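Local atomic coordinates of neural-cadherin (Drosophila melanogaster, PDB entry 3UBF), a protein that mediates calcium-dependent cell-cell adhesion, preferentially by binding to its own kind, the present chain comprising three consecutive extracellular cadherin domains. Residues Arg8-Glu13 / Ile93-Asp98; Pro42-Glu47 / Lys67-Trp72; Ser231-Ile236 / Val269-Glu274; Leu275-Leu280 / Ile307-Val312. All blocks are in the same frame, centred on the assembly; numbering follows the deposited sequence.

Contacts 1 and 2 belong to the first cadherin domain of the chain, contacts 3 and 4 to the third. The first pair has centres 11 Å apart and shares a sheet: Ile69 and Lys67 of contact 2 accept backbone bonds from Ile94 and Val96 of contact 1. Contact 1 runs out to the metals at the junction with the second domain, whereas contact 2 lies between the two sheets. The centres of contacts 3 and 4 are 15 Å apart, with Ile233 packed on Ile307. Contact 4 holds an acidic site comparable to that of contact 1, here with zinc alone, about 54 Å away between centres, consistent with the repeat of the domain.

Contact 1: residues Arg8-Glu13 / Ile93-Asp98. With ZN (zinc ion), chain B; CA (calcium ion), chain T.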
# COMPACT_ATOMS: atom_id res chain seq x y z
N ARG A 8 14.88 22.13 22.83
CA ARG A 8 14.61 21.21 21.74
C ARG A 8 13.66 20.14 22.24
O ARG A 8 13.84 19.62 23.34
CB ARG A 8 15.90 20.55 21.24
CG ARG A 8 16.83 21.50 20.53
CD ARG A 8 18.14 20.82 20.15
NE ARG A 8 18.98 21.69 19.32
CZ ARG A 8 18.80 21.88 18.02
NH1 ARG A 8 17.81 21.26 17.38
NH2 ARG A 8 19.60 22.69 17.35
N ILE A 9 12.64 19.84 21.45
CA ILE A 9 11.64 18.87 21.86
C ILE A 9 10.91 18.33 20.63
O ILE A 9 10.65 19.06 19.68
CB ILE A 9 10.71 19.49 22.93
CG1 ILE A 9 10.00 18.40 23.74
CG2 ILE A 9 9.76 20.51 22.32
CD1 ILE A 9 9.32 18.93 25.01
N GLU A 10 10.59 17.04 20.68
CA GLU A 10 9.97 16.31 19.58
C GLU A 10 8.50 15.98 19.91
O GLU A 10 8.19 15.43 20.96
CB GLU A 10 10.76 15.03 19.32
CG GLU A 10 10.48 14.31 18.00
CD GLU A 10 11.35 13.07 17.83
OE1 GLU A 10 12.60 13.19 17.85
OE2 GLU A 10 10.79 11.95 17.69
N PHE A 11 7.61 16.35 18.99
CA PHE A 11 6.21 15.96 19.08
C PHE A 11 5.70 15.51 17.72
O PHE A 11 6.25 15.85 16.68
CB PHE A 11 5.35 17.11 19.62
CG PHE A 11 5.53 17.33 21.09
CD1 PHE A 11 6.28 18.40 21.55
CD2 PHE A 11 4.98 16.44 22.01
CE1 PHE A 11 6.48 18.60 22.91
CE2 PHE A 11 5.17 16.63 23.39
CZ PHE A 11 5.92 17.71 23.84
N THR A 12 4.64 14.71 17.72
CA THR A 12 4.08 14.26 16.47
C THR A 12 3.15 15.34 15.96
O THR A 12 2.80 16.26 16.68
CB THR A 12 3.33 12.94 16.62
OG1 THR A 12 2.18 13.14 17.44
CG2 THR A 12 4.24 11.87 17.24
N GLU A 13 2.78 15.25 14.69
CA GLU A 13 1.74 16.09 14.12
C GLU A 13 0.48 16.02 14.99
O GLU A 13 -0.11 17.05 15.31
CB GLU A 13 1.46 15.62 12.69
CG GLU A 13 0.36 16.36 11.99
CD GLU A 13 0.27 15.99 10.53
OE1 GLU A 13 0.05 14.80 10.19
OE2 GLU A 13 0.40 16.92 9.71
N ILE A 93 12.71 25.00 19.55
CA ILE A 93 12.61 24.23 18.31
C ILE A 93 11.86 22.95 18.60
O ILE A 93 12.40 22.03 19.20
CB ILE A 93 14.00 23.88 17.70
CG1 ILE A 93 14.93 25.11 17.67
CG2 ILE A 93 13.85 23.30 16.30
CD1 ILE A 93 16.32 24.83 17.07
N ILE A 94 10.60 22.90 18.19
CA ILE A 94 9.81 21.69 18.29
C ILE A 94 9.98 20.94 16.99
O ILE A 94 9.45 21.36 15.96
CB ILE A 94 8.31 21.99 18.49
CG1 ILE A 94 8.06 22.80 19.77
CG2 ILE A 94 7.49 20.69 18.51
CD1 ILE A 94 6.70 23.50 19.79
N LEU A 95 10.73 19.85 17.01
CA LEU A 95 10.78 18.97 15.85
C LEU A 95 9.46 18.21 15.75
O LEU A 95 9.11 17.50 16.69
CB LEU A 95 11.95 17.99 15.97
CG LEU A 95 12.13 17.09 14.74
CD1 LEU A 95 12.55 17.90 13.50
CD2 LEU A 95 13.11 15.95 15.01
N VAL A 96 8.74 18.39 14.64
CA VAL A 96 7.44 17.74 14.42
C VAL A 96 7.59 16.49 13.56
O VAL A 96 8.18 16.53 12.47
CB VAL A 96 6.41 18.71 13.77
CG1 VAL A 96 5.06 18.01 13.49
CG2 VAL A 96 6.21 19.95 14.63
N LYS A 97 7.08 15.39 14.06
CA LYS A 97 7.13 14.12 13.36
C LYS A 97 5.78 13.82 12.71
O LYS A 97 4.74 13.83 13.37
CB LYS A 97 7.55 12.99 14.31
CG LYS A 97 8.94 12.40 14.06
CD LYS A 97 10.06 13.45 13.88
CE LYS A 97 11.43 12.79 13.60
NZ LYS A 97 11.44 11.83 12.43
N ASP A 98 5.82 13.58 11.40
CA ASP A 98 4.64 13.16 10.66
C ASP A 98 4.57 11.63 10.75
O ASP A 98 5.25 10.93 10.00
CB ASP A 98 4.78 13.61 9.21
CG ASP A 98 3.48 13.55 8.45
OD1 ASP A 98 2.45 13.18 9.05
OD2 ASP A 98 3.49 13.87 7.24
ZN ZN B . 1.53 13.93 6.76
CA CA T . -0.48 16.35 7.62
O HOH W 1 0.31 13.96 7.74
O HOH W 2 -2.39 16.60 8.84
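In Glu13, CG stands anti to the backbone N (chi1 178°), and in Asp98 CG is placed likewise (chi1 -165°); the two acids run alongside each other in the same direction, ending at a pair of metal ions. Glu13 OE2 binds calcium at 2.4 Å. Asp98 holds zinc with both oxygens, OD2 at 2.0 Å being closer than OD1. Glu13 OE1 and Asp98 OD1 come to 3.1 Å with no hydrogen bond between them, their carboxylate planes 69° apart, and the cations probably offset the repulsion. Acids suit this place as hard oxygen ligands; Glu61 serves both metals, Asp138 the calcium and Asp136 the zinc, and Tyr60 N donates to Glu13 OE2.

Behind the site the strands run parallel, in the pairing of the first and last strands of cadherin domains. Backbone bonds lead from Ile9 N to Ile93 O (3.1 Å) through to Glu13 N and Lys97 O (2.8 Å), the last of them at Glu13 itself, next to the metal site. Ile9, Phe11, Ile94 and Val96 share the inner face: Ile9 CG2 meets Ile94 CG1 at 3.8 Å, and Ile94 CG2 touches the Phe11 ring at its edge, 4.0 Å from CD1. The other face, more exposed, mixes Arg8, Glu10, Thr12 and Lys97 with Ile93 and Leu95; Ile93 CD1 lies over one face of the Arg8 guanidinium, toward its rim.

Strand 3-12 is outermost in its sheet, strand 88-97 sits between it and strand 68-76, and Val23 and Phe24 of strand 22-25 in the other sheet cover the inner face.

Contact 2: residues Pro42-Glu47 / Lys67-Trp72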
# COMPACT_ATOMS: atom_id res chain seq x y z
N PRO A 42 2.38 30.81 13.79
CA PRO A 42 1.05 30.34 13.39
C PRO A 42 0.63 29.10 14.18
O PRO A 42 -0.56 28.84 14.35
CB PRO A 42 1.22 30.02 11.90
CG PRO A 42 2.50 30.66 11.48
CD PRO A 42 3.36 30.65 12.71
N TRP A 43 1.62 28.38 14.69
CA TRP A 43 1.37 27.06 15.24
C TRP A 43 1.27 27.02 16.76
O TRP A 43 0.67 26.10 17.31
CB TRP A 43 2.45 26.08 14.74
CG TRP A 43 2.58 26.10 13.24
CD1 TRP A 43 3.60 26.64 12.51
CD2 TRP A 43 1.63 25.60 12.29
NE1 TRP A 43 3.35 26.49 11.17
CE2 TRP A 43 2.15 25.85 11.00
CE3 TRP A 43 0.39 24.94 12.40
CZ2 TRP A 43 1.49 25.47 9.83
CZ3 TRP A 43 -0.27 24.56 11.24
CH2 TRP A 43 0.28 24.83 9.97
N VAL A 44 1.84 28.01 17.43
CA VAL A 44 1.89 27.99 18.88
C VAL A 44 1.69 29.37 19.47
O VAL A 44 2.16 30.36 18.92
CB VAL A 44 3.24 27.41 19.44
CG1 VAL A 44 3.36 25.90 19.18
CG2 VAL A 44 4.45 28.15 18.88
N THR A 45 0.96 29.43 20.59
CA THR A 45 0.98 30.58 21.48
C THR A 45 1.76 30.16 22.71
O THR A 45 1.88 28.97 23.00
CB THR A 45 -0.43 31.03 21.94
OG1 THR A 45 -1.10 29.95 22.58
CG2 THR A 45 -1.26 31.52 20.78
N VAL A 46 2.30 31.14 23.43
CA VAL A 46 3.00 30.87 24.69
C VAL A 46 2.28 31.59 25.80
O VAL A 46 2.08 32.79 25.72
CB VAL A 46 4.47 31.31 24.63
CG1 VAL A 46 5.07 31.32 26.01
CG2 VAL A 46 5.25 30.37 23.72
N GLU A 47 1.87 30.84 26.82
CA GLU A 47 1.20 31.44 27.97
C GLU A 47 2.19 32.19 28.84
O GLU A 47 3.40 32.00 28.73
CB GLU A 47 0.46 30.39 28.80
CG GLU A 47 -0.74 29.74 28.11
CD GLU A 47 -1.94 30.67 27.97
OE1 GLU A 47 -2.31 30.98 26.81
OE2 GLU A 47 -2.53 31.09 29.01
N LYS A 67 10.78 21.47 9.13
CA LYS A 67 9.80 20.63 9.84
C LYS A 67 9.82 20.87 11.34
O LYS A 67 9.74 19.95 12.16
CB LYS A 67 9.96 19.15 9.48
CG LYS A 67 9.78 18.89 7.98
CD LYS A 67 8.44 19.41 7.48
CE LYS A 67 8.33 19.37 5.97
NZ LYS A 67 7.06 20.02 5.58
N THR A 68 9.92 22.14 11.68
CA THR A 68 10.03 22.54 13.07
C THR A 68 9.08 23.69 13.33
O THR A 68 8.81 24.51 12.44
CB THR A 68 11.47 22.99 13.42
OG1 THR A 68 11.86 24.06 12.56
CG2 THR A 68 12.45 21.83 13.26
N ILE A 69 8.53 23.73 14.53
CA ILE A 69 7.90 24.94 15.01
C ILE A 69 9.02 25.63 15.76
O ILE A 69 9.47 25.17 16.81
CB ILE A 69 6.66 24.65 15.85
CG1 ILE A 69 5.58 24.06 14.93
CG2 ILE A 69 6.14 25.93 16.47
CD1 ILE A 69 4.54 23.24 15.61
N ASP A 70 9.51 26.70 15.14
CA ASP A 70 10.73 27.37 15.58
C ASP A 70 10.38 28.79 16.00
O ASP A 70 9.95 29.61 15.18
CB ASP A 70 11.79 27.36 14.46
CG ASP A 70 13.22 27.58 14.97
OD1 ASP A 70 13.39 27.94 16.16
OD2 ASP A 70 14.18 27.40 14.18
N PHE A 71 10.56 29.09 17.28
CA PHE A 71 10.18 30.39 17.81
C PHE A 71 11.05 30.76 19.00
O PHE A 71 11.76 29.92 19.55
CB PHE A 71 8.70 30.41 18.22
CG PHE A 71 8.34 29.40 19.27
CD1 PHE A 71 8.18 28.06 18.94
CD2 PHE A 71 8.18 29.79 20.59
CE1 PHE A 71 7.84 27.12 19.93
CE2 PHE A 71 7.85 28.86 21.59
CZ PHE A 71 7.68 27.52 21.25
N TRP A 72 10.98 32.03 19.38
CA TRP A 72 11.73 32.55 20.51
C TRP A 72 10.77 32.96 21.62
O TRP A 72 9.61 33.30 21.37
CB TRP A 72 12.57 33.75 20.07
CG TRP A 72 13.79 33.41 19.27
CD1 TRP A 72 13.85 33.12 17.94
CD2 TRP A 72 15.14 33.35 19.75
NE1 TRP A 72 15.15 32.87 17.56
CE2 TRP A 72 15.96 33.00 18.66
CE3 TRP A 72 15.74 33.55 21.01
CZ2 TRP A 72 17.35 32.86 18.77
CZ3 TRP A 72 17.12 33.40 21.12
CH2 TRP A 72 17.91 33.06 20.01
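Ile69, Val44 and Phe71 carry this contact, which joins the two sheets of the Greek-key beta sandwich that defines a cadherin domain. Strands 44-46 and 68-72 belong to different sheets; their axes come no closer than 9.6 Å, are inclined at 30°, and have no hydrogen bond between them, leaving side chains to fill the gap. Val44 points toward the opposite sheet and divides its reach. With CG1 anti to the carbonyl carbon (chi1 -70°), CG2 falls between the backbone N and the carbonyl carbon, and touches both Ile69 CG2, at 3.7 Å, and the phenyl ring of Phe71. A branched residue suits this place because one methyl can serve two neighbours while the other, CG1, also rests on Ile69.

Ile69 turns its two branches to different partners. CG2 goes to Val44, whereas CG1 and CD1 lie against Trp43, CD1 being 3.6 Å from Trp43 CB; these two side chains cross at about a right angle. Trp43 is held from its backbone as well, its O accepting from Trp58 NE1. Val46 lies beyond, its CG2 reaching Phe71 CE2 at 3.7 Å, and Val52 of strand 51-54 adds to the same core. Large flat Phe71 suits a position met by two valines. Its ring receives a CH-pi contact from Val44 CG2, which stands over the face 3.8 Å from the ring centroid and 18° off the normal, nearest to CD1 and CE1.

Contact 3: residues Ser231-Ile236 / Val269-Glu274; sequences SDIISI and VKLAKE. With ZN (zinc ion), chain R.
Asp232 and Lys270 reach out together from neighbouring strands, the extended lysine chain running past the carboxylate. Asp232 OD1 comes to 3.1 Å from Lys270 CE, but NZ is 4.0 Å from that oxygen, too far for a salt bridge. Asp232 OD2 binds a zinc ion instead, at 2.4 Å, and the cation probably weakens any pull on the ammonium. Both polar chains suit this outer face.

On the inner face Ile234 and Val269 are also neighbours flank to flank, with Ile234 CG2 at 3.7 Å from Val269 CB. Here the antiparallel pairing contains a classic beta bulge: Ile233 and Ile234 both face Val269. The helix-like psi of Ile233 (-46°) turns the next residue so that Ile234 points to the same face. Val269 remains gripped at both ends, its O accepting from Ile233 N at 2.8 Å and its N donating to Ile234 O. The extra inward isoleucine slants across Leu271, its CD1 3.6 Å from Leu271 CB. Bulky aliphatics fit because the other sheet presents Leu305 and Ile307 to them. Val269 CG2, which also touches Ile234, meets Ile236 CD1 at 3.5 Å.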
# COMPACT_ATOMS: atom_id res chain seq x y z
N SER A 231 -18.21 -27.79 3.59
CA SER A 231 -17.99 -26.40 3.97
C SER A 231 -16.87 -25.78 3.12
O SER A 231 -15.97 -26.49 2.65
CB SER A 231 -17.63 -26.29 5.45
OG SER A 231 -16.32 -26.79 5.68
N ASP A 232 -16.94 -24.46 2.95
CA ASP A 232 -15.96 -23.70 2.18
C ASP A 232 -14.66 -23.61 2.95
O ASP A 232 -14.66 -23.33 4.15
CB ASP A 232 -16.47 -22.28 1.91
CG ASP A 232 -17.79 -22.25 1.15
OD1 ASP A 232 -18.14 -23.25 0.47
OD2 ASP A 232 -18.49 -21.22 1.23
N ILE A 233 -13.56 -23.85 2.25
CA ILE A 233 -12.24 -23.88 2.84
C ILE A 233 -11.43 -22.66 2.37
O ILE A 233 -10.78 -21.98 3.18
CB ILE A 233 -11.53 -25.20 2.46
CG1 ILE A 233 -12.07 -26.33 3.32
CG2 ILE A 233 -10.00 -25.11 2.60
CD1 ILE A 233 -11.70 -27.67 2.81
N ILE A 234 -11.49 -22.40 1.07
CA ILE A 234 -10.77 -21.28 0.49
C ILE A 234 -11.41 -20.92 -0.84
O ILE A 234 -11.95 -21.79 -1.53
CB ILE A 234 -9.23 -21.59 0.36
CG1 ILE A 234 -8.45 -20.36 -0.14
CG2 ILE A 234 -8.99 -22.83 -0.49
CD1 ILE A 234 -6.98 -20.39 0.21
N SER A 235 -11.39 -19.63 -1.17
CA SER A 235 -11.85 -19.16 -2.47
C SER A 235 -10.67 -18.82 -3.33
O SER A 235 -9.78 -18.07 -2.93
CB SER A 235 -12.74 -17.92 -2.34
OG SER A 235 -14.10 -18.28 -2.25
N ILE A 236 -10.66 -19.38 -4.53
CA ILE A 236 -9.61 -19.08 -5.48
C ILE A 236 -10.20 -18.31 -6.65
O ILE A 236 -11.29 -18.64 -7.15
CB ILE A 236 -8.89 -20.36 -5.90
CG1 ILE A 236 -7.99 -20.81 -4.76
CG2 ILE A 236 -8.04 -20.12 -7.12
CD1 ILE A 236 -8.03 -22.27 -4.53
N VAL A 269 -13.22 -23.82 -2.95
CA VAL A 269 -12.76 -25.14 -2.56
C VAL A 269 -13.54 -25.61 -1.34
O VAL A 269 -13.53 -24.96 -0.29
CB VAL A 269 -11.24 -25.14 -2.26
CG1 VAL A 269 -10.73 -26.54 -1.90
CG2 VAL A 269 -10.48 -24.59 -3.45
N LYS A 270 -14.24 -26.73 -1.47
CA LYS A 270 -14.92 -27.33 -0.33
C LYS A 270 -14.24 -28.62 0.13
O LYS A 270 -13.45 -29.21 -0.60
CB LYS A 270 -16.40 -27.58 -0.64
CG LYS A 270 -17.21 -26.31 -0.72
CD LYS A 270 -18.65 -26.58 -1.11
CE LYS A 270 -19.33 -25.30 -1.57
NZ LYS A 270 -20.81 -25.45 -1.61
N LEU A 271 -14.55 -29.03 1.36
CA LEU A 271 -14.13 -30.32 1.88
C LEU A 271 -15.10 -31.39 1.39
O LEU A 271 -16.30 -31.30 1.62
CB LEU A 271 -14.12 -30.27 3.41
CG LEU A 271 -13.61 -31.51 4.15
CD1 LEU A 271 -12.24 -31.96 3.66
CD2 LEU A 271 -13.57 -31.23 5.64
N ALA A 272 -14.57 -32.42 0.73
CA ALA A 272 -15.40 -33.51 0.21
C ALA A 272 -15.51 -34.71 1.16
O ALA A 272 -16.47 -35.48 1.07
CB ALA A 272 -14.89 -33.96 -1.14
N LYS A 273 -14.53 -34.87 2.06
CA LYS A 273 -14.46 -36.02 2.95
C LYS A 273 -14.29 -35.60 4.41
O LYS A 273 -13.81 -34.50 4.67
CB LYS A 273 -13.28 -36.93 2.56
CG LYS A 273 -13.47 -37.67 1.25
CD LYS A 273 -12.18 -38.36 0.81
CE LYS A 273 -12.43 -39.22 -0.43
NZ LYS A 273 -11.21 -39.95 -0.87
N GLU A 274 -14.66 -36.47 5.35
CA GLU A 274 -14.33 -36.25 6.76
C GLU A 274 -12.82 -36.40 6.97
O GLU A 274 -12.16 -37.13 6.24
CB GLU A 274 -15.10 -37.23 7.67
ZN ZN R . -20.52 -21.65 0.08

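Contact 4: residues Leu275-Leu280 / Ile307-Val312. With ZN (zinc ion), chain O; ZN (zinc ion), chain S.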
# COMPACT_ATOMS: atom_id res chain seq x y z
N LEU A 275 -12.29 -35.71 7.97
CA LEU A 275 -10.86 -35.72 8.23
C LEU A 275 -10.50 -36.34 9.57
O LEU A 275 -11.18 -36.12 10.59
CB LEU A 275 -10.31 -34.30 8.16
CG LEU A 275 -10.35 -33.56 6.82
CD1 LEU A 275 -10.11 -32.09 7.05
CD2 LEU A 275 -9.33 -34.14 5.82
N ASP A 276 -9.42 -37.12 9.58
CA ASP A 276 -8.87 -37.66 10.81
C ASP A 276 -7.38 -37.29 10.90
O ASP A 276 -6.58 -37.64 10.01
CB ASP A 276 -9.07 -39.18 10.88
CG ASP A 276 -9.04 -39.72 12.31
OD1 ASP A 276 -8.58 -39.00 13.23
OD2 ASP A 276 -9.50 -40.87 12.52
N PHE A 277 -7.02 -36.55 11.95
CA PHE A 277 -5.64 -36.11 12.16
C PHE A 277 -4.79 -37.24 12.69
O PHE A 277 -3.60 -37.33 12.37
CB PHE A 277 -5.61 -34.92 13.13
CG PHE A 277 -4.25 -34.29 13.26
CD1 PHE A 277 -3.83 -33.32 12.35
CD2 PHE A 277 -3.41 -34.63 14.31
CE1 PHE A 277 -2.58 -32.72 12.47
CE2 PHE A 277 -2.15 -34.02 14.44
CZ PHE A 277 -1.74 -33.07 13.52
N GLU A 278 -5.41 -38.11 13.48
CA GLU A 278 -4.74 -39.27 14.05
C GLU A 278 -4.72 -40.45 13.08
O GLU A 278 -4.10 -41.48 13.36
CB GLU A 278 -5.40 -39.68 15.38
CG GLU A 278 -5.05 -38.77 16.56
CD GLU A 278 -6.10 -37.69 16.85
OE1 GLU A 278 -6.75 -37.78 17.92
OE2 GLU A 278 -6.28 -36.76 16.04
N ASP A 279 -5.41 -40.32 11.95
CA ASP A 279 -5.34 -41.33 10.89
C ASP A 279 -4.20 -40.97 9.94
O ASP A 279 -4.36 -40.12 9.06
CB ASP A 279 -6.68 -41.49 10.15
CG ASP A 279 -6.60 -42.42 8.93
OD1 ASP A 279 -5.61 -43.18 8.81
OD2 ASP A 279 -7.53 -42.40 8.09
N LEU A 280 -3.07 -41.65 10.11
CA LEU A 280 -1.86 -41.37 9.32
C LEU A 280 -1.91 -41.82 7.85
O LEU A 280 -0.93 -41.66 7.12
CB LEU A 280 -0.60 -41.90 10.03
CG LEU A 280 -0.14 -41.18 11.32
CD1 LEU A 280 1.35 -41.35 11.49
CD2 LEU A 280 -0.50 -39.69 11.34
N ILE A 307 -3.08 -27.18 1.71
CA ILE A 307 -4.02 -27.26 2.83
C ILE A 307 -3.42 -28.03 3.98
O ILE A 307 -3.13 -29.22 3.87
CB ILE A 307 -5.38 -27.87 2.42
CG1 ILE A 307 -5.99 -27.09 1.24
CG2 ILE A 307 -6.33 -27.92 3.63
CD1 ILE A 307 -7.33 -27.60 0.77
N ARG A 308 -3.23 -27.34 5.09
CA ARG A 308 -2.77 -27.94 6.32
C ARG A 308 -3.94 -28.25 7.24
O ARG A 308 -4.87 -27.45 7.38
CB ARG A 308 -1.78 -27.03 7.01
CG ARG A 308 -0.47 -26.88 6.25
CD ARG A 308 0.29 -25.62 6.68
NE ARG A 308 1.69 -25.65 6.26
CZ ARG A 308 2.16 -25.09 5.14
NH1 ARG A 308 1.36 -24.44 4.30
NH2 ARG A 308 3.46 -25.19 4.87
N VAL A 309 -3.88 -29.42 7.86
CA VAL A 309 -4.88 -29.85 8.81
C VAL A 309 -4.27 -29.82 10.20
O VAL A 309 -3.20 -30.39 10.43
CB VAL A 309 -5.40 -31.26 8.47
CG1 VAL A 309 -6.45 -31.73 9.49
CG2 VAL A 309 -5.99 -31.26 7.06
N THR A 310 -4.94 -29.14 11.12
CA THR A 310 -4.52 -29.12 12.51
C THR A 310 -5.40 -30.06 13.31
O THR A 310 -6.54 -30.33 12.93
CB THR A 310 -4.58 -27.71 13.15
OG1 THR A 310 -5.94 -27.26 13.24
CG2 THR A 310 -3.76 -26.73 12.33
N ASP A 311 -4.87 -30.59 14.40
CA ASP A 311 -5.69 -31.36 15.31
C ASP A 311 -6.56 -30.44 16.15
O ASP A 311 -6.26 -29.26 16.36
CB ASP A 311 -4.85 -32.24 16.24
CG ASP A 311 -5.61 -33.48 16.72
OD1 ASP A 311 -6.79 -33.65 16.35
OD2 ASP A 311 -5.01 -34.29 17.46
N VAL A 312 -7.64 -31.01 16.65
CA VAL A 312 -8.51 -30.30 17.55
C VAL A 312 -8.59 -31.07 18.86
O VAL A 312 -8.54 -30.48 19.93
CB VAL A 312 -9.90 -30.09 16.93
CG1 VAL A 312 -10.80 -31.32 17.17
CG2 VAL A 312 -10.51 -28.80 17.48
ZN ZN O . -8.34 -35.62 16.44
ZN ZN S . -5.68 -35.20 19.09
O HOH W 3 -7.69 -35.08 19.94
O HOH W 4 -9.85 -37.14 15.50
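Phe277 and Asp311 make the close half of this contact, the ring lying against the stem of the acid. Asp311 CB stands over one face, 3.7 Å from the ring centroid and 23° off its normal, in a CH-pi contact. At the ring's edge, Phe277 CE1 meets Val309 O at 3.2 Å. CG lies anti to the backbone N of Phe277 (chi1 -172°), carrying the root of the ring toward Asp311. Val309 CG1 lies near Phe277 CD1 and, further in, Leu275 CD1 is 4.2 Å from Val309 CG2; a flat aromatic suits the boundary between this core and the charged rim.

The solvent side is held by metal rather than by packing. Exposed Glu278 and the partly exposed Asp311 cross nearly at a right angle, and Glu278 OE2 is 3.1 Å from Asp311 OD2 without a hydrogen bond. One zinc joins Glu278 OE2 (2.4 Å) to Asp311 OD1 (2.5 Å), with Glu225 and a water as further ligands. A second takes Asp311 OD2 at 2.0 Å, plus a water. Leu275-Glu278 matches the LDRE-type motif and Asp311 opens the DXNDN-type linker of cadherins, consistent with zinc occupying the place of interdomain calcium.

The loop 275-280 lies between strands 268-271 and 285-294 in the chain. His284 stacks on Phe277, Tyr286 of strand 285-294 touches Leu275 and Val309, and strand 219-224 flanks strand 300-310 on its other side.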